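Local coordinates for ferritin (Pseudo-nitzschia multiseries, PDB 4IWK), which probably stores iron in a soluble, non-toxic form, taking it up as ferrous iron, oxidising it with dioxygen and depositing it as ferric hydroxide, at residues Phe9-Val13 against Phe56-Ala60; Glu16-Ser20 against Glu49-Leu54; Ser25-Phe30 against Trp81-Val87; Met38-Met42 against Val87-Ile91; Glu95-Thr99 against Gln128-Glu132. All blocks are in the same frame, centred on the assembly; numbering follows the deposited sequence.

Contact 1 of 5, residues Phe9-Val13 against Phe56-Ala60; sequences FNRQV and FVDFA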
# COMPACT_ATOMS: atom_id res chain seq x y z
N PHE A 9 -4.37 -10.77 55.92
CA PHE A 9 -4.66 -10.22 54.58
C PHE A 9 -4.66 -8.71 54.62
O PHE A 9 -3.99 -8.04 53.82
CB PHE A 9 -5.98 -10.82 54.04
CG PHE A 9 -6.04 -10.84 52.54
CD1 PHE A 9 -5.85 -12.05 51.83
CD2 PHE A 9 -6.25 -9.64 51.85
CE1 PHE A 9 -5.90 -12.05 50.42
CE2 PHE A 9 -6.31 -9.64 50.45
CZ PHE A 9 -6.11 -10.86 49.78
N ASN A 10 -5.36 -8.12 55.59
CA ASN A 10 -5.33 -6.69 55.84
C ASN A 10 -3.86 -6.21 56.05
O ASN A 10 -3.43 -5.17 55.44
CB ASN A 10 -6.25 -6.40 57.04
CG ASN A 10 -6.78 -4.99 57.06
OD1 ASN A 10 -6.54 -4.22 58.02
ND2 ASN A 10 -7.45 -4.59 55.98
N ARG A 11 -3.09 -6.90 56.88
CA ARG A 11 -1.69 -6.51 57.10
C ARG A 11 -0.87 -6.50 55.76
O ARG A 11 0.13 -5.81 55.63
CB ARG A 11 -0.99 -7.37 58.15
CG ARG A 11 -1.32 -7.02 59.60
CD ARG A 11 -1.29 -8.30 60.43
NE ARG A 11 -0.73 -8.14 61.76
CZ ARG A 11 0.37 -8.77 62.19
NH1 ARG A 11 1.03 -9.61 61.39
NH2 ARG A 11 0.82 -8.55 63.42
N GLN A 12 -1.22 -7.40 54.85
CA GLN A 12 -0.41 -7.54 53.63
C GLN A 12 -0.59 -6.22 52.82
O GLN A 12 0.41 -5.73 52.19
CB GLN A 12 -0.81 -8.75 52.72
CG GLN A 12 0.17 -8.95 51.57
CD GLN A 12 1.58 -9.29 52.09
OE1 GLN A 12 1.70 -9.92 53.15
NE2 GLN A 12 2.62 -8.87 51.41
N VAL A 13 -1.80 -5.69 52.77
CA VAL A 13 -2.02 -4.43 52.06
C VAL A 13 -1.16 -3.37 52.71
O VAL A 13 -0.47 -2.60 52.01
CB VAL A 13 -3.49 -3.97 52.12
CG1 VAL A 13 -3.66 -2.57 51.53
CG2 VAL A 13 -4.41 -4.97 51.39
N PHE A 56 -4.16 -6.84 46.08
CA PHE A 56 -4.69 -7.48 47.34
C PHE A 56 -6.06 -6.85 47.71
O PHE A 56 -7.00 -7.58 48.07
CB PHE A 56 -3.72 -7.36 48.53
CG PHE A 56 -2.66 -8.44 48.51
CD1 PHE A 56 -1.61 -8.43 47.63
CD2 PHE A 56 -2.88 -9.59 49.30
CE1 PHE A 56 -0.69 -9.51 47.56
CE2 PHE A 56 -2.00 -10.64 49.22
CZ PHE A 56 -0.91 -10.62 48.38
N VAL A 57 -6.24 -5.53 47.59
CA VAL A 57 -7.53 -4.90 47.97
C VAL A 57 -8.61 -5.41 47.01
O VAL A 57 -9.72 -5.78 47.51
CB VAL A 57 -7.44 -3.37 47.79
CG1 VAL A 57 -8.87 -2.77 47.87
CG2 VAL A 57 -6.54 -2.82 48.89
N ASP A 58 -8.30 -5.50 45.71
CA ASP A 58 -9.33 -5.94 44.69
C ASP A 58 -9.75 -7.40 45.03
O ASP A 58 -10.93 -7.67 45.09
CB ASP A 58 -8.70 -5.89 43.30
CG ASP A 58 -9.71 -6.23 42.22
OD1 ASP A 58 -10.89 -5.87 42.33
OD2 ASP A 58 -9.32 -6.95 41.33
N PHE A 59 -8.75 -8.28 45.31
CA PHE A 59 -9.16 -9.68 45.60
C PHE A 59 -9.92 -9.73 46.91
O PHE A 59 -10.97 -10.43 47.00
CB PHE A 59 -7.91 -10.58 45.73
CG PHE A 59 -8.24 -11.98 46.03
CD1 PHE A 59 -8.55 -12.85 44.98
CD2 PHE A 59 -8.25 -12.40 47.34
CE1 PHE A 59 -8.87 -14.18 45.27
CE2 PHE A 59 -8.56 -13.76 47.65
CZ PHE A 59 -8.87 -14.64 46.58
N ALA A 60 -9.52 -8.97 47.91
CA ALA A 60 -10.25 -8.98 49.22
C ALA A 60 -11.68 -8.54 49.01
O ALA A 60 -12.63 -9.17 49.54
CB ALA A 60 -9.58 -8.10 50.28
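The Phe9 ring reaches from helix 3-32 into the angle between Phe56 and Phe59 of helix 36-62, and its CZ tip meets both: CD2 of Phe56 at 3.5 Å and CD2 of Phe59 at 3.6 Å. Toward Phe56 the two rings are oblique, their planes 53° apart, with CD2 of Phe56 over one face of Phe9. Phe59 is met rim to rim, neither ring lying over the other. With CG anti to the backbone N (chi1 -154°), the Phe9 ring swings across to the second helix, where its CE2 also touches CB of Ala60 at 3.6 Å and approaches the backbone O of Phe56, in the ring plane, at 3.2 Å. One face of Phe56 is taken by the aliphatic part of Gln12, whose CG sits 3.8 Å from the ring centroid, a CH-pi contact nearly on the normal. Beyond CG the Gln12 chain bends at chi2 (63°) and its amide turns to Ser101 and Glu16, so the polar end is satisfied outside this contact. Val13 completes the interface, CG2 against CB of Phe56 at 3.8 Å. Phe120 extends the aromatic cluster, stacking on Phe59 and meeting Phe56 edge-to-face. With a leucine at Phe9, the rims of Phe56 and Phe59 and the methyl of Ala60 would probably lose the ring tip they share, opening a gap between the antiparallel helices. No hydrogen bond spans the two segments; these helices of the four-helix bundle are joined by aromatic and aliphatic packing alone.

Contact 2 of 5, residues Glu16-Ser20 against Glu49-Leu54; sequences EFTAS and EREHGL. With FE (Fe (III) ion), chain G; FE (Fe (III) ion), chain I.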
# COMPACT_ATOMS: atom_id res chain seq x y z
N GLU A 16 2.49 -3.78 51.65
CA GLU A 16 2.84 -3.39 50.24
C GLU A 16 2.87 -1.86 50.20
O GLU A 16 3.81 -1.30 49.56
CB GLU A 16 1.76 -3.85 49.25
CG GLU A 16 1.70 -5.43 49.18
CD GLU A 16 2.93 -6.16 48.75
OE1 GLU A 16 3.77 -5.52 48.11
OE2 GLU A 16 3.00 -7.39 49.00
N PHE A 17 1.94 -1.20 50.88
CA PHE A 17 1.97 0.27 50.83
C PHE A 17 3.12 0.87 51.65
O PHE A 17 3.68 1.93 51.23
CB PHE A 17 0.63 0.88 51.31
CG PHE A 17 -0.53 0.59 50.41
CD1 PHE A 17 -0.38 0.24 49.05
CD2 PHE A 17 -1.82 0.71 50.94
CE1 PHE A 17 -1.49 0.01 48.23
CE2 PHE A 17 -2.93 0.49 50.11
CZ PHE A 17 -2.76 0.19 48.74
N THR A 18 3.54 0.18 52.72
CA THR A 18 4.73 0.57 53.50
C THR A 18 5.94 0.49 52.60
O THR A 18 6.76 1.43 52.52
CB THR A 18 4.88 -0.36 54.72
OG1 THR A 18 3.73 -0.16 55.56
CG2 THR A 18 6.14 -0.07 55.50
N ALA A 19 6.03 -0.61 51.86
CA ALA A 19 7.15 -0.76 50.94
C ALA A 19 7.12 0.26 49.81
O ALA A 19 8.14 0.79 49.50
CB ALA A 19 7.14 -2.14 50.31
N SER A 20 5.95 0.61 49.33
CA SER A 20 5.88 1.68 48.32
C SER A 20 6.51 2.98 48.84
O SER A 20 7.24 3.68 48.11
CB SER A 20 4.41 1.88 47.96
OG SER A 20 4.35 2.89 46.96
N GLU A 49 4.98 -1.59 43.99
CA GLU A 49 4.46 -2.11 45.30
C GLU A 49 3.08 -1.54 45.56
O GLU A 49 2.23 -2.27 46.14
CB GLU A 49 5.38 -1.59 46.43
CG GLU A 49 6.79 -2.11 46.36
CD GLU A 49 6.87 -3.56 46.74
OE1 GLU A 49 5.82 -4.12 47.01
OE2 GLU A 49 7.97 -4.03 47.00
N ARG A 50 2.79 -0.30 45.18
CA ARG A 50 1.39 0.12 45.32
C ARG A 50 0.47 -0.74 44.45
O ARG A 50 -0.60 -1.13 44.95
CB ARG A 50 1.33 1.61 44.86
CG ARG A 50 -0.10 2.15 45.08
CD ARG A 50 -0.08 3.67 44.92
NE ARG A 50 -1.50 4.19 45.08
CZ ARG A 50 -2.28 4.18 43.99
NH1 ARG A 50 -1.80 3.68 42.87
NH2 ARG A 50 -3.54 4.54 44.01
N GLU A 51 0.87 -1.07 43.20
CA GLU A 51 0.04 -2.05 42.43
C GLU A 51 -0.17 -3.39 43.14
O GLU A 51 -1.33 -3.89 43.09
CB GLU A 51 0.60 -2.28 41.01
CG GLU A 51 0.61 -1.03 40.16
CD GLU A 51 -0.82 -0.48 39.94
OE1 GLU A 51 -1.82 -1.26 39.89
OE2 GLU A 51 -0.99 0.75 39.93
N HIS A 52 0.87 -3.93 43.82
CA HIS A 52 0.64 -5.14 44.59
C HIS A 52 -0.45 -4.93 45.64
O HIS A 52 -1.40 -5.77 45.81
CB HIS A 52 1.88 -5.60 45.33
CG HIS A 52 2.96 -5.98 44.41
ND1 HIS A 52 4.27 -6.15 44.82
CD2 HIS A 52 2.93 -6.18 43.05
CE1 HIS A 52 5.01 -6.43 43.76
NE2 HIS A 52 4.24 -6.45 42.68
N GLY A 53 -0.34 -3.83 46.40
CA GLY A 53 -1.34 -3.61 47.47
C GLY A 53 -2.74 -3.50 46.81
O GLY A 53 -3.70 -4.00 47.39
N LEU A 54 -2.83 -2.77 45.70
CA LEU A 54 -4.14 -2.64 45.03
C LEU A 54 -4.70 -4.00 44.58
O LEU A 54 -5.93 -4.19 44.65
CB LEU A 54 -4.08 -1.75 43.81
CG LEU A 54 -3.81 -0.25 44.21
CD1 LEU A 54 -3.57 0.58 42.92
CD2 LEU A 54 -4.93 0.41 45.05
FE FE G . 5.34 -6.15 47.02
FE FE I . 8.72 -5.63 45.84
O HOH W 1 5.01 -8.10 47.63
O HOH W 2 7.26 -6.75 46.38
O HOH W 3 8.47 -4.80 44.23
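Phe17 lays CE1 against the backbone of helix 36-62, 3.7 Å from CA of Gly53, while the edge of its ring faces the backbone O of Arg50. Gly53 has no side chain to stand in the way of this ring, consistent with the 7.7 Å approach of the antiparallel axes. Leu54 CD2 lies near the tip of the ring, CZ; one turn on, Ser20 packs on Glu49 CB, and its OG bonds to Ser46 O. On the other flank Glu16 and Glu49, both bent at chi2, bring their carboxylates together nearly coplanar. Glu16 OE1 and Glu49 OE1 stand 2.7 Å apart without a hydrogen bond, because both bind the same iron, at 2.0 Å and 2.1 Å. His52 adds ND1, with Glu16 OE1 at the edge of its ring, and two waters complete the five ligands. Glu16 OE2 stays off the metal, accepting from one of those waters at 2.5 Å and from Gln12 NE2. Glu49 OE2 binds a second iron at 2.1 Å, making this carboxylate a bridge, and one water links the same two metals. The chemistry is that of a carboxylate-bridged diiron ferroxidase centre, in which the ferric charge probably offsets the crowding of acidic oxygens.

Contact 3 of 5, residues Ser25-Phe30 against Trp81-Val87; sequences SASIWF and WSSPEDV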
# COMPACT_ATOMS: atom_id res chain seq x y z
N SER A 25 11.01 6.90 49.57
CA SER A 25 12.08 7.50 50.38
C SER A 25 13.49 7.25 49.78
O SER A 25 14.33 8.17 49.76
CB SER A 25 11.99 7.02 51.84
OG SER A 25 12.50 5.70 52.03
N ALA A 26 13.72 6.01 49.28
CA ALA A 26 15.02 5.71 48.61
C ALA A 26 15.20 6.59 47.36
O ALA A 26 16.30 7.11 47.11
CB ALA A 26 15.12 4.25 48.26
N SER A 27 14.13 6.74 46.57
CA SER A 27 14.23 7.60 45.37
C SER A 27 14.62 9.03 45.75
O SER A 27 15.38 9.71 45.06
CB SER A 27 12.87 7.61 44.62
OG SER A 27 11.97 8.59 45.14
N ILE A 28 14.09 9.50 46.87
CA ILE A 28 14.41 10.92 47.30
C ILE A 28 15.86 10.97 47.70
O ILE A 28 16.59 11.86 47.27
CB ILE A 28 13.46 11.33 48.47
CG1 ILE A 28 12.03 11.49 47.95
CG2 ILE A 28 14.03 12.59 49.08
CD1 ILE A 28 11.03 11.56 49.12
N TRP A 29 16.36 9.99 48.49
CA TRP A 29 17.74 10.00 48.86
C TRP A 29 18.61 10.00 47.62
O TRP A 29 19.60 10.74 47.52
CB TRP A 29 18.05 8.78 49.82
CG TRP A 29 19.43 8.96 50.41
CD1 TRP A 29 19.72 9.54 51.64
CD2 TRP A 29 20.68 8.59 49.81
NE1 TRP A 29 21.10 9.56 51.82
CE2 TRP A 29 21.71 8.99 50.72
CE3 TRP A 29 21.03 8.02 48.58
CZ2 TRP A 29 23.12 8.76 50.43
CZ3 TRP A 29 22.40 7.80 48.26
CH2 TRP A 29 23.45 8.22 49.20
N PHE A 30 18.34 9.07 46.68
CA PHE A 30 19.17 8.99 45.49
C PHE A 30 19.12 10.31 44.71
O PHE A 30 20.16 10.75 44.27
CB PHE A 30 18.64 7.86 44.61
CG PHE A 30 19.11 6.51 45.10
CD1 PHE A 30 20.45 6.32 45.41
CD2 PHE A 30 18.23 5.45 45.24
CE1 PHE A 30 20.95 5.05 45.83
CE2 PHE A 30 18.71 4.18 45.65
CZ PHE A 30 20.07 3.99 45.97
N TRP A 81 20.81 6.60 56.16
CA TRP A 81 21.57 6.26 54.96
C TRP A 81 22.67 7.28 54.60
O TRP A 81 22.42 8.48 54.58
CB TRP A 81 20.57 6.36 53.77
CG TRP A 81 19.56 5.20 53.74
CD1 TRP A 81 19.68 3.99 54.34
CD2 TRP A 81 18.26 5.23 53.12
NE1 TRP A 81 18.55 3.20 54.07
CE2 TRP A 81 17.66 3.96 53.33
CE3 TRP A 81 17.56 6.20 52.37
CZ2 TRP A 81 16.41 3.62 52.85
CZ3 TRP A 81 16.30 5.86 51.90
CH2 TRP A 81 15.74 4.59 52.10
N SER A 82 23.86 6.81 54.35
CA SER A 82 24.94 7.74 54.01
C SER A 82 25.62 7.30 52.68
O SER A 82 26.49 8.00 52.12
CB SER A 82 25.88 7.90 55.24
OG SER A 82 26.39 6.64 55.48
N SER A 83 25.20 6.16 52.10
CA SER A 83 25.76 5.82 50.81
C SER A 83 24.80 4.94 50.03
O SER A 83 23.81 4.49 50.64
CB SER A 83 27.05 5.00 51.01
OG SER A 83 26.71 3.78 51.63
N PRO A 84 25.00 4.78 48.70
CA PRO A 84 24.08 3.85 47.94
C PRO A 84 24.05 2.48 48.54
O PRO A 84 22.97 1.84 48.55
CB PRO A 84 24.61 3.86 46.50
CG PRO A 84 25.23 5.28 46.42
CD PRO A 84 25.89 5.53 47.78
N GLU A 85 25.19 1.99 48.99
CA GLU A 85 25.14 0.64 49.62
C GLU A 85 24.14 0.53 50.80
O GLU A 85 23.41 -0.51 50.92
CB GLU A 85 26.53 0.28 50.14
CG GLU A 85 26.50 -1.21 50.48
CD GLU A 85 27.84 -1.66 51.05
OE1 GLU A 85 28.85 -1.08 50.61
OE2 GLU A 85 27.85 -2.62 51.88
N ASP A 86 24.06 1.58 51.64
CA ASP A 86 23.15 1.54 52.75
C ASP A 86 21.71 1.47 52.22
O ASP A 86 20.86 0.79 52.82
CB ASP A 86 23.25 2.85 53.57
CG ASP A 86 24.60 3.02 54.29
OD1 ASP A 86 25.27 1.99 54.56
OD2 ASP A 86 24.91 4.18 54.66
N VAL A 87 21.42 2.26 51.20
CA VAL A 87 20.04 2.30 50.70
C VAL A 87 19.68 0.89 50.10
O VAL A 87 18.64 0.33 50.45
CB VAL A 87 19.89 3.32 49.55
CG1 VAL A 87 18.37 3.42 49.19
CG2 VAL A 87 20.34 4.71 50.07
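Two groups sit over one face of the Trp29 indole: CG2 of Val87, 4.1 Å from the six-membered ring centroid, and CB of Trp81, 4.0 Å from that of the five-membered ring. Both are CH-pi contacts. Trp81 then turns its benzene edge toward the same indole in an offset edge-to-face pair, planes 85° apart, with CE3 3.7 Å from CB of Trp29. Its far rim runs on over the backbone of helix 3-32, CZ3 reaching CA of Ala26 at 3.5 Å. Val87 is wedged among three partners on helix 3-32: besides CG2 on Trp29, its CG1 presses on CB of Ala26 at 3.5 Å, tighter than usual, and touches CE2 of Phe30. Pro84 meets the Phe30 ring at its edge, CB against CE1. Trp29 CG is anti to the backbone N (chi1 -169°), which places NE1 for a weak, bent hydrogen bond (124°) to the backbone O of Trp81, at 3.2 Å. Farther out Ser83 and Asp86 form a capping box at the start of helix 84-111, its two bonds weak; Asp86 OD2 also takes Ser82 N at 2.8 Å through its anti lone pair. Trp81 NE1 bonds to Ser90 OG. A serine at Trp29 would probably leave Val87 CG2 and Trp81 CB without the ring they rest on, and the carbonyl of Trp81 without this donor. Apolar packing thus holds loop and helix start to helix 3-32; the one hydrogen bond between the segments is weak, while the turn's polar groups mostly pair among themselves.

Contact 4 of 5, residues Met38-Met42 against Val87-Ile91; sequences MAAYM and VWQSI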
# COMPACT_ATOMS: atom_id res chain seq x y z
N MET A 38 19.45 5.32 39.86
CA MET A 38 18.98 4.51 41.02
C MET A 38 17.69 5.16 41.49
O MET A 38 16.80 4.40 41.88
CB MET A 38 20.04 4.47 42.17
CG MET A 38 21.30 3.72 41.68
SD MET A 38 22.55 3.77 42.96
CE MET A 38 24.00 2.93 42.07
N ALA A 39 17.52 6.50 41.41
CA ALA A 39 16.26 7.09 41.86
C ALA A 39 15.14 6.61 40.99
O ALA A 39 14.05 6.30 41.48
CB ALA A 39 16.40 8.62 41.81
N ALA A 40 15.37 6.58 39.68
CA ALA A 40 14.23 6.17 38.77
C ALA A 40 13.87 4.72 38.98
O ALA A 40 12.66 4.41 38.96
CB ALA A 40 14.67 6.42 37.32
N TYR A 41 14.86 3.85 39.31
CA TYR A 41 14.57 2.47 39.65
C TYR A 41 13.68 2.46 40.88
O TYR A 41 12.69 1.70 40.93
CB TYR A 41 15.85 1.69 39.81
CG TYR A 41 15.65 0.21 39.95
CD1 TYR A 41 15.94 -0.66 38.87
CD2 TYR A 41 15.28 -0.37 41.18
CE1 TYR A 41 15.80 -2.00 38.99
CE2 TYR A 41 15.08 -1.73 41.28
CZ TYR A 41 15.35 -2.52 40.21
OH TYR A 41 15.19 -3.90 40.37
N MET A 42 14.08 3.21 41.89
CA MET A 42 13.28 3.18 43.16
C MET A 42 11.83 3.71 42.90
O MET A 42 10.86 3.17 43.49
CB MET A 42 13.98 4.00 44.27
CG MET A 42 15.37 3.46 44.64
SD MET A 42 15.21 1.77 45.31
CE MET A 42 16.91 1.20 45.70
N VAL A 87 21.42 2.26 51.20
CA VAL A 87 20.04 2.30 50.70
C VAL A 87 19.68 0.89 50.10
O VAL A 87 18.64 0.33 50.45
CB VAL A 87 19.89 3.32 49.55
CG1 VAL A 87 18.37 3.42 49.19
CG2 VAL A 87 20.34 4.71 50.07
N TRP A 88 20.54 0.36 49.22
CA TRP A 88 20.22 -0.96 48.64
C TRP A 88 20.09 -2.06 49.68
O TRP A 88 19.29 -2.93 49.57
CB TRP A 88 21.28 -1.30 47.61
CG TRP A 88 21.09 -0.48 46.31
CD1 TRP A 88 21.80 0.59 45.93
CD2 TRP A 88 20.08 -0.69 45.31
NE1 TRP A 88 21.35 1.04 44.68
CE2 TRP A 88 20.25 0.29 44.34
CE3 TRP A 88 19.04 -1.66 45.16
CZ2 TRP A 88 19.47 0.35 43.18
CZ3 TRP A 88 18.23 -1.58 44.01
CH2 TRP A 88 18.46 -0.57 43.05
N GLN A 89 20.89 -1.99 50.72
CA GLN A 89 20.77 -2.98 51.80
C GLN A 89 19.41 -2.87 52.53
O GLN A 89 18.73 -3.88 52.81
CB GLN A 89 21.97 -2.77 52.80
CG GLN A 89 21.76 -3.63 54.10
CD GLN A 89 21.98 -5.15 53.82
OE1 GLN A 89 22.86 -5.48 53.04
NE2 GLN A 89 21.15 -6.04 54.40
N SER A 90 18.97 -1.64 52.74
CA SER A 90 17.61 -1.47 53.29
C SER A 90 16.52 -1.99 52.34
O SER A 90 15.51 -2.55 52.83
CB SER A 90 17.32 0.00 53.59
OG SER A 90 18.12 0.44 54.72
N ILE A 91 16.71 -1.81 51.03
CA ILE A 91 15.67 -2.27 50.07
C ILE A 91 15.72 -3.82 50.08
O ILE A 91 14.66 -4.46 50.01
CB ILE A 91 15.96 -1.74 48.70
CG1 ILE A 91 15.80 -0.19 48.74
CG2 ILE A 91 15.10 -2.37 47.62
CD1 ILE A 91 14.43 0.20 49.21
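Trp88 projects from helix 84-111 into the hollow between Met38, Tyr41 and Met42 of helix 36-62, a Met-aromatic cluster inside the ferritin four-helix bundle. The two segments run nearly parallel (17°) with axes 12.9 Å apart, the spacing of helices that face each other diagonally across the core, and long side chains bridge it. The main bump is the methyl of Met42. CE rests over one face of the indole, 3.4 Å from the centroid of the six-membered ring and almost on its normal. A bend at chi2 (-63°) brings the end of Met42 there, and the same methyl meets CG1 of Ile91 tip to tip at 3.5 Å, filling the notch between indole and isoleucine. The outer rim of the indole fits against the side of Tyr41: CH2 touches CD2 at 3.7 Å, the rings oblique to one another. The nearest atoms of the Tyr41 side chain and a bound iron are about 3 Å apart, beside the metal sites. Phe30 of helix 3-32 and Ile138 and Leu139 of helix 115-145 add to the enclosure of Trp88. Met38, extended beyond CG, runs along the neighbouring stretch of the rim, by CZ2 and NE1, and its sulfur lies in the indole plane, where Trp88 NE1 points at SD in a weak but nearly straight hydrogen bond of 3.4 Å.

Contact 5 of 5, residues Glu95-Thr99 against Gln128-Glu132; sequences EQANT and QVNEE. With FE (Fe (III) ion), chain I.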
# COMPACT_ATOMS: atom_id res chain seq x y z
N GLU A 95 12.37 -6.08 50.93
CA GLU A 95 11.87 -7.20 50.08
C GLU A 95 11.79 -8.51 50.88
O GLU A 95 10.78 -9.26 50.71
CB GLU A 95 12.61 -7.35 48.79
CG GLU A 95 12.28 -6.19 47.78
CD GLU A 95 10.87 -6.11 47.30
OE1 GLU A 95 10.06 -7.00 47.62
OE2 GLU A 95 10.66 -5.17 46.50
N GLN A 96 12.77 -8.73 51.75
CA GLN A 96 12.74 -9.93 52.59
C GLN A 96 11.56 -9.89 53.52
O GLN A 96 10.86 -10.92 53.74
CB GLN A 96 14.01 -10.10 53.36
CG GLN A 96 15.16 -10.45 52.41
CD GLN A 96 16.53 -10.30 53.06
OE1 GLN A 96 16.65 -9.69 54.11
NE2 GLN A 96 17.57 -10.88 52.42
N ALA A 97 11.25 -8.69 54.06
CA ALA A 97 10.02 -8.50 54.80
C ALA A 97 8.73 -8.73 54.06
O ALA A 97 7.75 -9.24 54.64
CB ALA A 97 9.98 -7.10 55.48
N ASN A 98 8.68 -8.24 52.84
CA ASN A 98 7.52 -8.43 52.01
C ASN A 98 7.32 -9.97 51.83
O ASN A 98 6.18 -10.43 51.85
CB ASN A 98 7.75 -7.81 50.65
CG ASN A 98 7.60 -6.30 50.63
OD1 ASN A 98 7.18 -5.68 51.62
ND2 ASN A 98 7.80 -5.71 49.42
N THR A 99 8.39 -10.69 51.60
CA THR A 99 8.30 -12.17 51.35
C THR A 99 7.84 -12.79 52.64
O THR A 99 6.98 -13.67 52.55
CB THR A 99 9.66 -12.71 50.96
OG1 THR A 99 10.06 -12.12 49.73
CG2 THR A 99 9.63 -14.28 50.78
N GLN A 128 8.39 -12.61 44.31
CA GLN A 128 9.32 -12.26 45.38
C GLN A 128 10.65 -13.01 45.20
O GLN A 128 11.69 -12.46 45.52
CB GLN A 128 8.76 -12.62 46.77
CG GLN A 128 7.66 -11.66 47.21
CD GLN A 128 8.12 -10.21 47.09
OE1 GLN A 128 7.61 -9.48 46.21
NE2 GLN A 128 9.08 -9.79 47.93
N VAL A 129 10.62 -14.26 44.73
CA VAL A 129 11.90 -14.90 44.43
C VAL A 129 12.67 -14.07 43.40
O VAL A 129 13.89 -13.84 43.53
CB VAL A 129 11.63 -16.35 43.85
CG1 VAL A 129 12.90 -16.91 43.22
CG2 VAL A 129 11.07 -17.19 44.98
N ASN A 130 11.98 -13.57 42.38
CA ASN A 130 12.67 -12.82 41.35
C ASN A 130 13.18 -11.47 41.89
O ASN A 130 14.30 -11.06 41.61
CB ASN A 130 11.73 -12.57 40.22
CG ASN A 130 11.50 -13.87 39.38
OD1 ASN A 130 12.19 -14.89 39.59
ND2 ASN A 130 10.44 -13.86 38.52
N GLU A 131 12.34 -10.84 42.71
CA GLU A 131 12.73 -9.49 43.24
C GLU A 131 13.88 -9.63 44.22
O GLU A 131 14.90 -8.80 44.15
CB GLU A 131 11.57 -8.84 43.99
CG GLU A 131 10.44 -8.51 43.00
CD GLU A 131 9.48 -7.49 43.55
OE1 GLU A 131 9.67 -7.19 44.75
OE2 GLU A 131 8.57 -7.05 42.85
N GLU A 132 13.85 -10.63 45.10
CA GLU A 132 15.00 -10.76 46.03
C GLU A 132 16.30 -11.05 45.25
O GLU A 132 17.39 -10.55 45.66
CB GLU A 132 14.77 -11.83 47.08
CG GLU A 132 13.71 -11.42 48.13
CD GLU A 132 13.68 -12.36 49.32
OE1 GLU A 132 14.74 -12.93 49.65
OE2 GLU A 132 12.62 -12.64 49.86
FE FE I . 8.72 -5.63 45.84
O HOH W 2 7.26 -6.75 46.38
O HOH W 4 17.15 -12.48 49.99
O HOH W 3 8.47 -4.80 44.23
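Segments 95-99 and 128-132 run antiparallel, at 166°, with their axes 9.9 Å apart, and Thr99 and Glu95 lie level with Gln128 and Glu132. Gln128, bent at chi2 (-51°), puts its amide between the helices and spends NE2 on two bonds: to Glu95 OE1 at 3.0 Å, nearly straight, and to Thr99 OG1 at 3.1 Å. Both partners lie in the amide plane, which should fix its rotation. Thr99 OG1 in turn donates to Glu132 OE2 at 2.6 Å, on the anti lone pair. Farther from the metal a water joins Glu132 OE1 to Gln96 NE2. Glu95 OE1 is met by Gln128 almost end-on, whereas Asn98 ND2 comes from above the carboxylate plane; a water shared with Gln128 OE1 also donates to it. These bonds probably help to orient the carboxylate, which grips the iron unevenly, OE2 at 2.1 Å and OE1 at 2.6 Å; OE2 also accepts from Tyr23 OH. From the facing helix Glu131 OE1 binds the same iron at 2.1 Å, its carboxylate standing 88° to that of Glu95. The 2.9 Å between Glu95 OE2 and Glu131 OE1 therefore reflects a shared metal, not a hydrogen bond. Glu131 OE2 binds a further iron, shared with Glu45 and Glu48. In this model Gln128, Thr99 and Asn98 surround the ligands without binding the iron, though Asn98 is an iron ligand in another structure of the protein. The site is a carboxylate-rich ferroxidase centre amid a ferritin four-helix bundle, to which these helices add Glu95 and Glu131 beside Glu49.

From the N terminus, helix 3-32 turns back into helix 36-62, and contact 1 closes this hairpin near its far end with contact 2 nested inside; the two touch along the same helix pair. Contact 3 brings the start of helix 84-111 and the loop before it back to helix 3-32, and contact 4 ties the same helix to helix 36-62. Each crosses the other and also contacts 1 and 2, so the long crossover is fastened to both helices of the hairpin. Contacts 3 and 4 share Val87. Contact 5 follows in series, closing the second hairpin, helices 84-111 and 115-145; one iron and two waters join it to contact 2 across the bundle.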